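PDB 2R3B: ADP-dependent (S)-NAD(P)H-hydrate dehydratase from Enterococcus faecalis, which probably catalyses the ADP-dependent dehydration of the S-form of NAD(P)HX, a step in repairing NADH and NADPH damaged by hydration. Local coordinates for residues Leu23-Leu28 and Met289-Gln294; Ser149-Phe154 and Gln177-Leu182; Ala66-Gly71 and Pro92-Val97; Gln141-Ile146 and Pro250-Ile255. One frame throughout, in Å; residues are numbered along the deposited sequence.

Interaction 1 of 4, residues Leu23-Leu28 and Met289-Gln294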
loop_
_atom_site.group_PDB
_atom_site.type_symbol
_atom_site.label_atom_id
_atom_site.label_comp_id
_atom_site.label_asym_id
_atom_site.label_seq_id
_atom_site.Cartn_x
_atom_site.Cartn_y
_atom_site.Cartn_z
ATOM N N LEU B 23 10.826 26.486 23.221
ATOM C CA LEU B 23 10.346 25.128 23.424
ATOM C C LEU B 23 11.454 24.096 23.548
ATOM O O LEU B 23 12.479 24.191 22.884
ATOM C CB LEU B 23 9.381 24.758 22.282
ATOM C CG LEU B 23 8.104 25.600 22.157
ATOM C CD1 LEU B 23 7.288 25.227 20.882
ATOM C CD2 LEU B 23 7.274 25.455 23.431
ATOM N N SER B 24 11.214 23.104 24.402
ATOM C CA SER B 24 12.063 21.918 24.544
ATOM C C SER B 24 11.185 20.713 24.875
ATOM O O SER B 24 9.964 20.826 24.920
ATOM C CB SER B 24 13.065 22.159 25.697
ATOM O OG SER B 24 12.393 22.203 26.943
ATOM N N LYS B 25 11.807 19.574 25.158
ATOM C CA LYS B 25 11.083 18.374 25.520
ATOM C C LYS B 25 10.156 18.591 26.702
ATOM O O LYS B 25 9.254 17.810 26.934
ATOM C CB LYS B 25 12.072 17.258 25.832
ATOM C CG LYS B 25 12.799 16.761 24.606
ATOM C CD LYS B 25 13.848 15.701 24.958
ATOM C CE LYS B 25 14.622 15.268 23.728
ATOM N NZ LYS B 25 15.439 14.057 24.048
ATOM N N ASP B 26 10.426 19.630 27.493
ATOM C CA ASP B 26 9.557 20.010 28.557
ATOM C C ASP B 26 8.040 20.135 28.120
ATOM O O ASP B 26 7.114 19.751 28.858
ATOM C CB ASP B 26 9.943 21.408 29.098
ATOM C CG ASP B 26 10.933 21.388 30.171
ATOM O OD1 ASP B 26 11.376 20.307 30.598
ATOM O OD2 ASP B 26 11.249 22.530 30.592
ATOM N N ILE B 27 7.806 20.708 26.959
ATOM C CA ILE B 27 6.446 20.865 26.482
ATOM C C ILE B 27 5.759 19.514 26.221
ATOM O O ILE B 27 4.530 19.385 26.397
ATOM C CB ILE B 27 6.434 21.761 25.224
ATOM C CG1 ILE B 27 5.017 22.279 24.943
ATOM C CG2 ILE B 27 7.033 21.040 24.012
ATOM C CD1 ILE B 27 4.463 23.256 25.973
ATOM N N LEU B 28 6.542 18.513 25.820
ATOM C CA LEU B 28 6.013 17.189 25.533
ATOM C C LEU B 28 5.621 16.501 26.844
ATOM O O LEU B 28 4.586 15.866 26.941
ATOM C CB LEU B 28 7.014 16.354 24.729
ATOM C CG LEU B 28 7.444 16.870 23.357
ATOM C CD1 LEU B 28 8.418 15.878 22.751
ATOM C CD2 LEU B 28 6.226 17.111 22.441
HETATM N N MSE B 289 5.645 9.439 21.262
HETATM C CA MSE B 289 4.713 9.893 22.278
HETATM C C MSE B 289 4.774 9.031 23.537
HETATM O O MSE B 289 4.644 9.548 24.634
HETATM C CB MSE B 289 3.293 9.970 21.729
HETATM C CG MSE B 289 3.167 11.046 20.658
HETATM SE SE MSE B 289 1.417 11.161 19.881
HETATM C CE MSE B 289 0.504 11.764 21.381
ATOM N N LYS B 290 5.016 7.730 23.373
ATOM C CA LYS B 290 5.155 6.841 24.510
ATOM C C LYS B 290 6.325 7.275 25.407
ATOM O O LYS B 290 6.235 7.219 26.626
ATOM C CB LYS B 290 5.367 5.405 24.011
ATOM C CG LYS B 290 5.344 4.356 25.134
ATOM C CD LYS B 290 3.954 4.197 25.739
ATOM C CE LYS B 290 4.006 3.278 26.947
ATOM N NZ LYS B 290 2.625 3.043 27.403
ATOM N N LYS B 291 7.399 7.729 24.787
ATOM C CA LYS B 291 8.620 8.083 25.510
ATOM C C LYS B 291 8.369 9.288 26.420
ATOM O O LYS B 291 8.876 9.330 27.527
ATOM C CB LYS B 291 9.775 8.341 24.526
ATOM C CG LYS B 291 10.904 9.226 25.099
ATOM C CD LYS B 291 12.247 8.960 24.443
ATOM C CE LYS B 291 13.272 10.093 24.707
ATOM N NZ LYS B 291 12.983 10.927 25.915
ATOM N N TYR B 292 7.563 10.251 25.961
ATOM C CA TYR B 292 7.252 11.476 26.738
ATOM C C TYR B 292 6.009 11.425 27.596
ATOM O O TYR B 292 5.801 12.302 28.457
ATOM C CB TYR B 292 7.231 12.696 25.819
ATOM C CG TYR B 292 8.585 12.835 25.192
ATOM C CD1 TYR B 292 9.638 13.355 25.921
ATOM C CD2 TYR B 292 8.859 12.328 23.924
ATOM C CE1 TYR B 292 10.913 13.402 25.398
ATOM C CE2 TYR B 292 10.132 12.398 23.377
ATOM C CZ TYR B 292 11.160 12.931 24.124
ATOM O OH TYR B 292 12.443 13.008 23.631
ATOM N N ALA B 293 5.191 10.403 27.417
ATOM C CA ALA B 293 3.902 10.387 28.071
ATOM C C ALA B 293 4.199 10.542 29.529
ATOM O O ALA B 293 4.989 9.737 30.076
ATOM C CB ALA B 293 3.152 9.114 27.824
ATOM N N GLN B 294 3.585 11.581 30.126
ATOM C CA GLN B 294 3.815 12.006 31.515
ATOM C C GLN B 294 3.242 10.984 32.478
ATOM O O GLN B 294 2.017 10.950 32.657
ATOM C CB GLN B 294 3.150 13.366 31.775
#
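Leu28 lays a methyl over the ring of Tyr292, and this is the tight part of the contact. Its CD1 stands 3.9 Å from the centroid of the Tyr292 ring and only 14° off the ring normal, a CH-pi contact on the face. Nearer the backbone, Leu28 CB packs 3.8 Å from Tyr292 CB, the pair whose CA atoms are nearest between the two segments. The opposite face carries Lys291 CG from the same helical turn, so the ring is held between a leucine methyl and a lysine methylene. The looser side is that of the two exposed lysines, whose chains run past the phenol oxygen. Lys25, extended beyond CG, passes that end of the ring obliquely, its CD 3.8 Å from Tyr292 CE1. Lys25 NZ and Lys291 NZ end up 4.4 Å apart, but Lys291 was built in two conformers, so that spacing is doubtful. Ser24 is the N-cap of helix 25-31, its OG accepting from Asp26 N (3.3 Å). The contact ties the start of helix 25-31 to the end of helix 278-292. Tyr260 of helix 252-269 lies against Leu28 and Ile27, while Tyr274 of a second subunit packs on Met289 (selenomethionine) and Ala293.

Interaction 2 of 4, residues Ser149-Phe154 and Gln177-Leu182. With EDO (1,2-ethanediol), chain N.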
loop_
_atom_site.group_PDB
_atom_site.type_symbol
_atom_site.label_atom_id
_atom_site.label_comp_id
_atom_site.label_asym_id
_atom_site.label_seq_id
_atom_site.Cartn_x
_atom_site.Cartn_y
_atom_site.Cartn_z
ATOM N N SER B 149 -4.603 26.686 1.756
ATOM C CA SER B 149 -5.501 27.475 0.928
ATOM C C SER B 149 -6.768 27.946 1.624
ATOM O O SER B 149 -7.391 28.904 1.154
ATOM C CB SER B 149 -5.863 26.685 -0.354
ATOM O OG SER B 149 -6.748 25.611 -0.080
ATOM N N ALA B 150 -7.149 27.336 2.753
ATOM C CA ALA B 150 -8.298 27.782 3.507
ATOM C C ALA B 150 -7.969 29.155 4.153
ATOM O O ALA B 150 -8.851 29.985 4.332
ATOM C CB ALA B 150 -8.730 26.743 4.558
ATOM N N ILE B 151 -6.698 29.406 4.445
ATOM C CA ILE B 151 -6.293 30.722 4.976
ATOM C C ILE B 151 -6.452 31.782 3.869
ATOM O O ILE B 151 -7.011 32.865 4.094
ATOM C CB ILE B 151 -4.838 30.730 5.472
ATOM C CG1 ILE B 151 -4.630 29.676 6.564
ATOM C CG2 ILE B 151 -4.459 32.139 6.052
ATOM C CD1 ILE B 151 -3.193 29.490 6.993
ATOM N N THR B 152 -5.973 31.456 2.683
ATOM C CA THR B 152 -6.112 32.332 1.528
ATOM C C THR B 152 -7.567 32.632 1.220
ATOM O O THR B 152 -7.933 33.793 1.002
ATOM C CB THR B 152 -5.434 31.734 0.315
ATOM O OG1 THR B 152 -4.043 31.574 0.587
ATOM C CG2 THR B 152 -5.594 32.630 -0.933
ATOM N N LEU B 153 -8.415 31.605 1.187
ATOM C CA LEU B 153 -9.858 31.823 0.964
ATOM C C LEU B 153 -10.500 32.632 2.084
ATOM O O LEU B 153 -11.409 33.457 1.848
ATOM C CB LEU B 153 -10.582 30.483 0.838
ATOM C CG LEU B 153 -10.251 29.657 -0.410
ATOM C CD1 LEU B 153 -11.034 28.335 -0.403
ATOM C CD2 LEU B 153 -10.465 30.431 -1.724
ATOM N N PHE B 154 -10.062 32.381 3.316
ATOM C CA PHE B 154 -10.577 33.097 4.471
ATOM C C PHE B 154 -10.291 34.591 4.322
ATOM O O PHE B 154 -11.163 35.420 4.561
ATOM C CB PHE B 154 -10.006 32.578 5.794
ATOM C CG PHE B 154 -10.497 33.346 6.983
ATOM C CD1 PHE B 154 -9.803 34.482 7.431
ATOM C CD2 PHE B 154 -11.670 32.990 7.633
ATOM C CE1 PHE B 154 -10.285 35.230 8.507
ATOM C CE2 PHE B 154 -12.144 33.743 8.723
ATOM C CZ PHE B 154 -11.461 34.850 9.159
ATOM N N GLN B 177 1.060 37.134 5.433
ATOM C CA GLN B 177 1.013 38.446 4.778
ATOM C C GLN B 177 -0.389 38.724 4.305
ATOM O O GLN B 177 -0.934 39.805 4.498
ATOM C CB GLN B 177 1.980 38.484 3.603
ATOM C CG GLN B 177 1.952 39.778 2.822
ATOM C CD GLN B 177 3.031 39.825 1.762
ATOM O OE1 GLN B 177 4.223 39.753 2.063
ATOM N NE2 GLN B 177 2.612 39.925 0.508
ATOM N N ARG B 178 -0.982 37.706 3.704
ATOM C CA ARG B 178 -2.332 37.809 3.177
ATOM C C ARG B 178 -3.360 37.980 4.280
ATOM O O ARG B 178 -4.231 38.813 4.172
ATOM C CB ARG B 178 -2.648 36.596 2.288
ATOM C CG ARG B 178 -3.628 36.914 1.202
ATOM C CD ARG B 178 -3.903 35.734 0.289
ATOM N NE ARG B 178 -2.823 35.498 -0.672
ATOM C CZ ARG B 178 -1.934 34.504 -0.605
ATOM N NH1 ARG B 178 -1.967 33.609 0.388
ATOM N NH2 ARG B 178 -1.003 34.400 -1.552
ATOM N N LEU B 179 -3.254 37.203 5.358
ATOM C CA LEU B 179 -4.221 37.283 6.459
ATOM C C LEU B 179 -4.066 38.557 7.307
ATOM O O LEU B 179 -5.052 39.214 7.638
ATOM C CB LEU B 179 -4.077 36.048 7.341
ATOM C CG LEU B 179 -4.987 35.857 8.554
ATOM C CD1 LEU B 179 -6.454 35.784 8.108
ATOM C CD2 LEU B 179 -4.556 34.605 9.282
ATOM N N SER B 180 -2.823 38.881 7.665
ATOM C CA SER B 180 -2.529 39.990 8.583
ATOM C C SER B 180 -2.281 41.324 7.888
ATOM O O SER B 180 -2.265 42.373 8.545
ATOM C CB SER B 180 -1.281 39.665 9.393
ATOM O OG SER B 180 -0.134 39.668 8.578
ATOM N N HIS B 181 -2.033 41.264 6.584
ATOM C CA HIS B 181 -1.598 42.409 5.776
ATOM C C HIS B 181 -0.215 42.926 6.159
ATOM O O HIS B 181 0.171 44.009 5.732
ATOM C CB HIS B 181 -2.640 43.526 5.797
ATOM C CG HIS B 181 -3.985 43.073 5.336
ATOM N ND1 HIS B 181 -5.032 42.846 6.205
ATOM C CD2 HIS B 181 -4.430 42.720 4.109
ATOM C CE1 HIS B 181 -6.077 42.412 5.524
ATOM N NE2 HIS B 181 -5.737 42.322 4.251
ATOM N N LEU B 182 0.546 42.139 6.915
ATOM C CA LEU B 182 1.934 42.474 7.218
ATOM C C LEU B 182 2.853 41.953 6.131
ATOM O O LEU B 182 3.011 40.737 5.975
ATOM C CB LEU B 182 2.370 41.888 8.567
ATOM C CG LEU B 182 1.717 42.442 9.826
ATOM C CD1 LEU B 182 2.029 41.561 11.006
ATOM C CD2 LEU B 182 2.154 43.893 10.085
HETATM C C1 EDO N . -6.964 38.816 0.412
HETATM O O1 EDO N . -5.744 38.384 -0.185
HETATM C C2 EDO N . -6.718 39.575 1.711
HETATM O O2 EDO N . -5.324 39.709 2.016
#
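Thr152 OG1 and Arg178 NH1 lie just 2.9 Å apart, yet the angle is too poor for a hydrogen bond. The threonine meets the arginine with its methyl as well: Thr152 CG2 sits over one face of the guanidinium and comes within 3.7 Å of Arg178 CD. With CG2 anti to the backbone N and OG1 beside it (chi1 -61°), both branches reach Arg178. The arginine does its share through a bend at chi3 (-77°), which turns the guanidinium across the threonine.

The remainder is apolar and centres on Leu179, whose two methyls divide the work. CD1 approaches the Phe154 ring obliquely, 3.7 Å from Phe154 CD1, and CD2 lies 4.1 Å from Ile151 CG2, the Ile151 and Leu179 chains crossing at about a right angle. Phe154 is also engaged edge-to-face with Phe169, and Ile151 touches Pro171. Phe154 and Ile151 are buried, which makes this the inner side. Helix 149-156 is the connection in the beta-alpha-beta unit between the parallel strands 143-147 and 167-170, and helix 173-180 follows the second of them. The start of helix 149-156 is tied through Ser149 OG to the carbonyl O of Gly122, a residue predicted to bind the substrate. A 1,2-ethanediol, probably from the crystallisation liquor, donates through O2 to Arg178 O at 2.6 Å.

Cohesion here therefore comes from methyls and a ring on the inner side, and from a guanidinium lying flat on a threonine methyl on the outer side, with no directional polar bond between the two segments.

Interaction 3 of 4, residues Ala66-Gly71 and Pro92-Val97; sequences ACINSG and PEAMVV
Ile68 reaches across to Glu93 and Ala94 and carries the whole contact. Its CD1 is 3.8 Å from Glu93 CB and 4.3 Å from Ala94 CB, while its other branch, CG2, lies 4.0 Å from Glu93 CG. The two larger side chains cross at about a right angle. Glu93 is bent at chi2 (86°), and the fold in the chain brings its carboxylate back beside the isoleucine, OE1 standing 3.9 Å from Ile68 CD1; the glutamate thus presents its methylenes, and the carboxylate turns a face to Ile68 CG2.

One shell out, the last turn of helix 57-70, which carries Ile68, is closed by two features. Ser70 OG donates to Cys67 O (2.7 Å), tilted 23° from the carbonyl plane. Gly71 then closes the helix in a Schellman motif, with Gly71 N bonded to Ile68 O at 3.1 Å and a positive phi of 109° that glycine adopts readily because it has no side chain to crowd the preceding carbonyl. On the other side, Ala94 O accepts from His88 NE2 of helix 84-90. Just beyond, the backbone of Met95 (selenomethionine) pairs with strand 74-78, and strand 95-97 is the outermost strand of the sheet within this chain. A second subunit completes the surroundings: its Leu277 packs on Ile68, and Val96 makes backbone hydrogen bonds to that chain.

Apart from the carboxylate, hydrocarbon meets hydrocarbon, so the helix end and the approach to strand 95-97 are joined by shape and hydrophobic burial, while the polar bonding stays within each partner and its neighbours.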
loop_
_atom_site.group_PDB
_atom_site.type_symbol
_atom_site.label_atom_id
_atom_site.label_comp_id
_atom_site.label_asym_id
_atom_site.label_seq_id
_atom_site.Cartn_x
_atom_site.Cartn_y
_atom_site.Cartn_z
ATOM N N ALA B 66 -1.203 11.378 9.963
ATOM C CA ALA B 66 -0.664 12.097 11.134
ATOM C C ALA B 66 -1.686 12.076 12.271
ATOM O O ALA B 66 -1.359 11.796 13.434
ATOM C CB ALA B 66 -0.327 13.573 10.741
ATOM N N CYS B 67 -2.932 12.363 11.942
ATOM C CA CYS B 67 -3.990 12.423 12.965
ATOM C C CYS B 67 -4.237 11.076 13.661
ATOM O O CYS B 67 -4.244 10.986 14.898
ATOM C CB CYS B 67 -5.272 12.965 12.327
ATOM S SG CYS B 67 -6.610 13.314 13.474
ATOM N N ILE B 68 -4.376 10.020 12.864
ATOM C CA ILE B 68 -4.560 8.670 13.392
ATOM C C ILE B 68 -3.383 8.276 14.246
ATOM O O ILE B 68 -3.550 7.858 15.395
ATOM C CB ILE B 68 -4.709 7.662 12.254
ATOM C CG1 ILE B 68 -6.018 7.955 11.503
ATOM C CG2 ILE B 68 -4.687 6.216 12.787
ATOM C CD1 ILE B 68 -6.065 7.259 10.193
ATOM N N ASN B 69 -2.178 8.437 13.708
ATOM C CA ASN B 69 -0.984 8.047 14.447
ATOM C C ASN B 69 -0.702 8.889 15.714
ATOM O O ASN B 69 0.016 8.448 16.598
ATOM C CB ASN B 69 0.231 8.105 13.529
ATOM C CG ASN B 69 0.440 6.845 12.770
ATOM O OD1 ASN B 69 0.936 5.867 13.347
ATOM N ND2 ASN B 69 0.085 6.838 11.475
ATOM N N SER B 70 -1.258 10.097 15.788
ATOM C CA SER B 70 -1.101 10.967 16.951
ATOM C C SER B 70 -1.987 10.520 18.133
ATOM O O SER B 70 -1.772 10.961 19.273
ATOM C CB SER B 70 -1.447 12.415 16.599
ATOM O OG SER B 70 -2.845 12.569 16.575
ATOM N N GLY B 71 -2.950 9.659 17.864
ATOM C CA GLY B 71 -3.835 9.144 18.896
ATOM C C GLY B 71 -5.275 9.623 18.889
ATOM O O GLY B 71 -6.023 9.301 19.806
ATOM N N PRO B 92 -6.871 2.716 6.820
ATOM C CA PRO B 92 -8.227 2.187 6.958
ATOM C C PRO B 92 -8.973 2.593 8.233
ATOM O O PRO B 92 -10.182 2.402 8.302
ATOM C CB PRO B 92 -8.014 0.682 6.876
ATOM C CG PRO B 92 -6.696 0.498 7.462
ATOM C CD PRO B 92 -5.878 1.640 6.943
ATOM N N GLU B 93 -8.282 3.203 9.207
ATOM C CA GLU B 93 -8.899 3.673 10.415
ATOM C C GLU B 93 -9.866 4.857 10.159
ATOM O O GLU B 93 -10.761 5.094 10.942
ATOM C CB GLU B 93 -7.833 4.133 11.394
ATOM C CG GLU B 93 -6.916 3.018 11.855
ATOM C CD GLU B 93 -5.744 2.759 10.972
ATOM O OE1 GLU B 93 -5.578 3.443 9.916
ATOM O OE2 GLU B 93 -4.995 1.810 11.343
ATOM N N ALA B 94 -9.647 5.597 9.084
ATOM C CA ALA B 94 -10.374 6.827 8.809
ATOM C C ALA B 94 -11.717 6.538 8.185
ATOM O O ALA B 94 -11.824 5.673 7.288
ATOM C CB ALA B 94 -9.593 7.696 7.819
HETATM N N MSE B 95 -12.721 7.305 8.582
HETATM C CA MSE B 95 -14.018 7.270 7.906
HETATM C C MSE B 95 -14.024 8.364 6.804
HETATM O O MSE B 95 -13.234 9.339 6.873
HETATM C CB MSE B 95 -15.119 7.383 8.962
HETATM C CG MSE B 95 -15.008 6.226 10.049
HETATM SE SE MSE B 95 -16.223 6.657 11.429
HETATM C CE MSE B 95 -14.989 7.831 12.452
ATOM N N VAL B 96 -14.831 8.183 5.758
ATOM C CA VAL B 96 -14.748 9.062 4.575
ATOM C C VAL B 96 -16.112 9.587 4.148
ATOM O O VAL B 96 -17.094 8.842 4.064
ATOM C CB VAL B 96 -14.041 8.418 3.376
ATOM C CG1 VAL B 96 -12.545 8.172 3.675
ATOM C CG2 VAL B 96 -14.730 7.115 2.918
ATOM N N VAL B 97 -16.136 10.874 3.833
ATOM C CA VAL B 97 -17.334 11.552 3.368
ATOM C C VAL B 97 -16.920 12.389 2.164
ATOM O O VAL B 97 -15.876 13.049 2.190
ATOM C CB VAL B 97 -17.930 12.432 4.476
ATOM C CG1 VAL B 97 -19.175 13.239 3.970
ATOM C CG2 VAL B 97 -18.286 11.535 5.722
#

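Interaction 4 of 4, residues Gln141-Ile146 and Pro250-Ile255. With EDO (1,2-ethanediol), chain P.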
loop_
_atom_site.group_PDB
_atom_site.type_symbol
_atom_site.label_atom_id
_atom_site.label_comp_id
_atom_site.label_asym_id
_atom_site.label_seq_id
_atom_site.Cartn_x
_atom_site.Cartn_y
_atom_site.Cartn_z
ATOM N N GLN B 141 -17.513 25.476 21.182
ATOM C CA GLN B 141 -16.635 24.530 21.862
ATOM C C GLN B 141 -15.672 23.738 20.954
ATOM O O GLN B 141 -14.813 23.007 21.446
ATOM C CB GLN B 141 -17.433 23.548 22.701
ATOM C CG GLN B 141 -18.100 22.388 21.947
ATOM C CD GLN B 141 -19.282 22.795 21.116
ATOM O OE1 GLN B 141 -19.783 23.920 21.231
ATOM N NE2 GLN B 141 -19.743 21.879 20.254
ATOM N N GLN B 142 -15.848 23.855 19.651
ATOM C CA GLN B 142 -15.044 23.104 18.696
ATOM C C GLN B 142 -13.759 23.861 18.347
ATOM O O GLN B 142 -13.781 25.047 18.041
ATOM C CB GLN B 142 -15.824 22.908 17.395
ATOM C CG GLN B 142 -17.024 22.018 17.491
ATOM C CD GLN B 142 -17.748 21.941 16.186
ATOM O OE1 GLN B 142 -18.014 22.978 15.541
ATOM N NE2 GLN B 142 -18.103 20.709 15.777
ATOM N N TRP B 143 -12.636 23.151 18.320
ATOM C CA TRP B 143 -11.417 23.697 17.753
ATOM C C TRP B 143 -11.543 23.689 16.239
ATOM O O TRP B 143 -12.007 22.711 15.658
ATOM C CB TRP B 143 -10.223 22.848 18.173
ATOM C CG TRP B 143 -9.868 22.961 19.617
ATOM C CD1 TRP B 143 -10.173 22.099 20.607
ATOM C CD2 TRP B 143 -9.097 23.998 20.204
ATOM N NE1 TRP B 143 -9.658 22.543 21.790
ATOM C CE2 TRP B 143 -8.967 23.698 21.564
ATOM C CE3 TRP B 143 -8.460 25.128 19.695
ATOM C CZ2 TRP B 143 -8.252 24.499 22.434
ATOM C CZ3 TRP B 143 -7.750 25.932 20.564
ATOM C CH2 TRP B 143 -7.650 25.613 21.908
ATOM N N LEU B 144 -11.105 24.765 15.597
ATOM C CA LEU B 144 -11.145 24.892 14.157
ATOM C C LEU B 144 -9.761 25.327 13.691
ATOM O O LEU B 144 -9.343 26.452 13.992
ATOM C CB LEU B 144 -12.189 25.932 13.732
ATOM C CG LEU B 144 -12.258 26.315 12.254
ATOM C CD1 LEU B 144 -12.468 25.075 11.374
ATOM C CD2 LEU B 144 -13.362 27.337 11.969
ATOM N N ILE B 145 -9.068 24.466 12.945
ATOM C CA ILE B 145 -7.730 24.762 12.420
ATOM C C ILE B 145 -7.877 25.096 10.947
ATOM O O ILE B 145 -8.435 24.314 10.183
ATOM C CB ILE B 145 -6.790 23.579 12.590
ATOM C CG1 ILE B 145 -6.793 23.104 14.046
ATOM C CG2 ILE B 145 -5.368 23.945 12.066
ATOM C CD1 ILE B 145 -6.367 21.642 14.176
ATOM N N ILE B 146 -7.429 26.283 10.562
ATOM C CA ILE B 146 -7.554 26.789 9.188
ATOM C C ILE B 146 -6.140 26.852 8.637
ATOM O O ILE B 146 -5.307 27.593 9.135
ATOM C CB ILE B 146 -8.211 28.171 9.173
ATOM C CG1 ILE B 146 -9.602 28.087 9.821
ATOM C CG2 ILE B 146 -8.315 28.742 7.726
ATOM C CD1 ILE B 146 -10.338 29.444 9.934
ATOM N N PRO B 250 -7.287 21.709 26.576
ATOM C CA PRO B 250 -7.642 22.759 25.616
ATOM C C PRO B 250 -6.913 24.086 25.840
ATOM O O PRO B 250 -7.548 25.114 25.973
ATOM C CB PRO B 250 -9.150 22.901 25.819
ATOM C CG PRO B 250 -9.365 22.515 27.249
ATOM C CD PRO B 250 -8.370 21.443 27.547
ATOM N N THR B 251 -5.584 24.061 25.865
ATOM C CA THR B 251 -4.779 25.255 26.025
ATOM C C THR B 251 -3.765 25.343 24.889
ATOM O O THR B 251 -3.497 24.350 24.215
ATOM C CB THR B 251 -4.054 25.268 27.369
ATOM O OG1 THR B 251 -3.070 24.246 27.395
ATOM C CG2 THR B 251 -5.023 25.035 28.502
ATOM N N ILE B 252 -3.173 26.510 24.666
ATOM C CA ILE B 252 -2.280 26.658 23.523
ATOM C C ILE B 252 -0.983 25.870 23.719
ATOM O O ILE B 252 -0.298 25.559 22.745
ATOM C CB ILE B 252 -2.088 28.134 23.124
ATOM C CG1 ILE B 252 -3.457 28.847 23.041
ATOM C CG2 ILE B 252 -1.335 28.274 21.767
ATOM C CD1 ILE B 252 -4.582 28.083 22.232
ATOM N N GLU B 253 -0.669 25.461 24.959
ATOM C CA GLU B 253 0.492 24.615 25.178
ATOM C C GLU B 253 0.386 23.314 24.367
ATOM O O GLU B 253 1.388 22.748 23.912
ATOM C CB GLU B 253 0.635 24.252 26.647
ATOM C CG GLU B 253 1.284 25.363 27.508
ATOM C CD GLU B 253 0.349 26.511 27.912
ATOM O OE1 GLU B 253 -0.889 26.463 27.686
ATOM O OE2 GLU B 253 0.887 27.488 28.484
ATOM N N THR B 254 -0.843 22.836 24.206
ATOM C CA THR B 254 -1.090 21.606 23.449
ATOM C C THR B 254 -0.662 21.776 22.004
ATOM O O THR B 254 -0.079 20.884 21.445
ATOM C CB THR B 254 -2.560 21.179 23.589
ATOM O OG1 THR B 254 -2.779 20.752 24.949
ATOM C CG2 THR B 254 -2.910 20.034 22.635
ATOM N N ILE B 255 -0.952 22.930 21.426
ATOM C CA ILE B 255 -0.579 23.246 20.057
ATOM C C ILE B 255 0.943 23.339 19.962
ATOM O O ILE B 255 1.537 22.815 19.046
ATOM C CB ILE B 255 -1.269 24.558 19.571
ATOM C CG1 ILE B 255 -2.794 24.442 19.627
ATOM C CG2 ILE B 255 -0.838 24.903 18.121
ATOM C CD1 ILE B 255 -3.532 25.722 19.384
HETATM C C1 EDO P . -9.349 28.825 23.682
HETATM O O1 EDO P . -10.049 28.080 24.691
HETATM C C2 EDO P . -8.011 29.338 24.199
HETATM O O2 EDO P . -7.297 28.325 24.928
#
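The indole of Trp143 meets Pro250 and Ile252 along its rim. Pro250 O lies near the ring plane, 3.7 Å from Trp143 CZ2, and Ile252 CD1 lies near that plane too, 4.0 Å from Trp143 CH2. Pro250 also brings its own ring, CB standing 3.8 Å from Trp143 CZ2, with the two side chains crossing at about a right angle. Ile255 CD1 approaches obliquely and more distantly, 4.4 Å from Trp143 CZ3. Outside the two segments, Lys166 engages the indole in a cation-pi contact, and Leu245 of helix 233-247 touches it as well.

The torsions explain how the six-membered ring gets there: CG is anti to the carbonyl carbon (chi1 -70°), and chi2 of 100° swings the benzo side out toward the loop before helix 252-269. Ile252 has two deposited conformers, so its share of the contact is less certain than that of Pro250. A 1,2-ethanediol, probably from the crystallisation liquor, lies obliquely near the indole, hydrogen-bonded to Lys166 NZ and weakly to Pro250 O (O2 to O, 3.4 Å).

Strand 143-147 is thus joined to the loop and first turn of helix 252-269 through one tryptophan. Its C-H rim, which would carry a slight positive charge, points at a carbonyl oxygen, while its pi electrons face a lysine, which is consistent with the usual charge distribution of an aromatic ring.

In the fold
Interaction 1 joins the two ends of the fold, and the other three are nested in the chain it closes. It touches interaction 3 through Met289 CE and Ser70 O (3.2 Å), and interaction 4 through Ile27 CD1 and Glu253 O (3.7 Å). Interaction 4 in turn meets interaction 2 where Ile151 CG1 lies 3.4 Å from Ile146 O, as strand 143-147 runs on into helix 149-156. Interactions 1 and 2 lie on opposite sides of the chain's centre, their centres about 32 Å apart. Interaction 2 lies nearest the predicted substrate site: the Arg178 side chain is about 6 Å from that of His172. Trp143 of interaction 4 is about 13 Å from the bound magnesium ion.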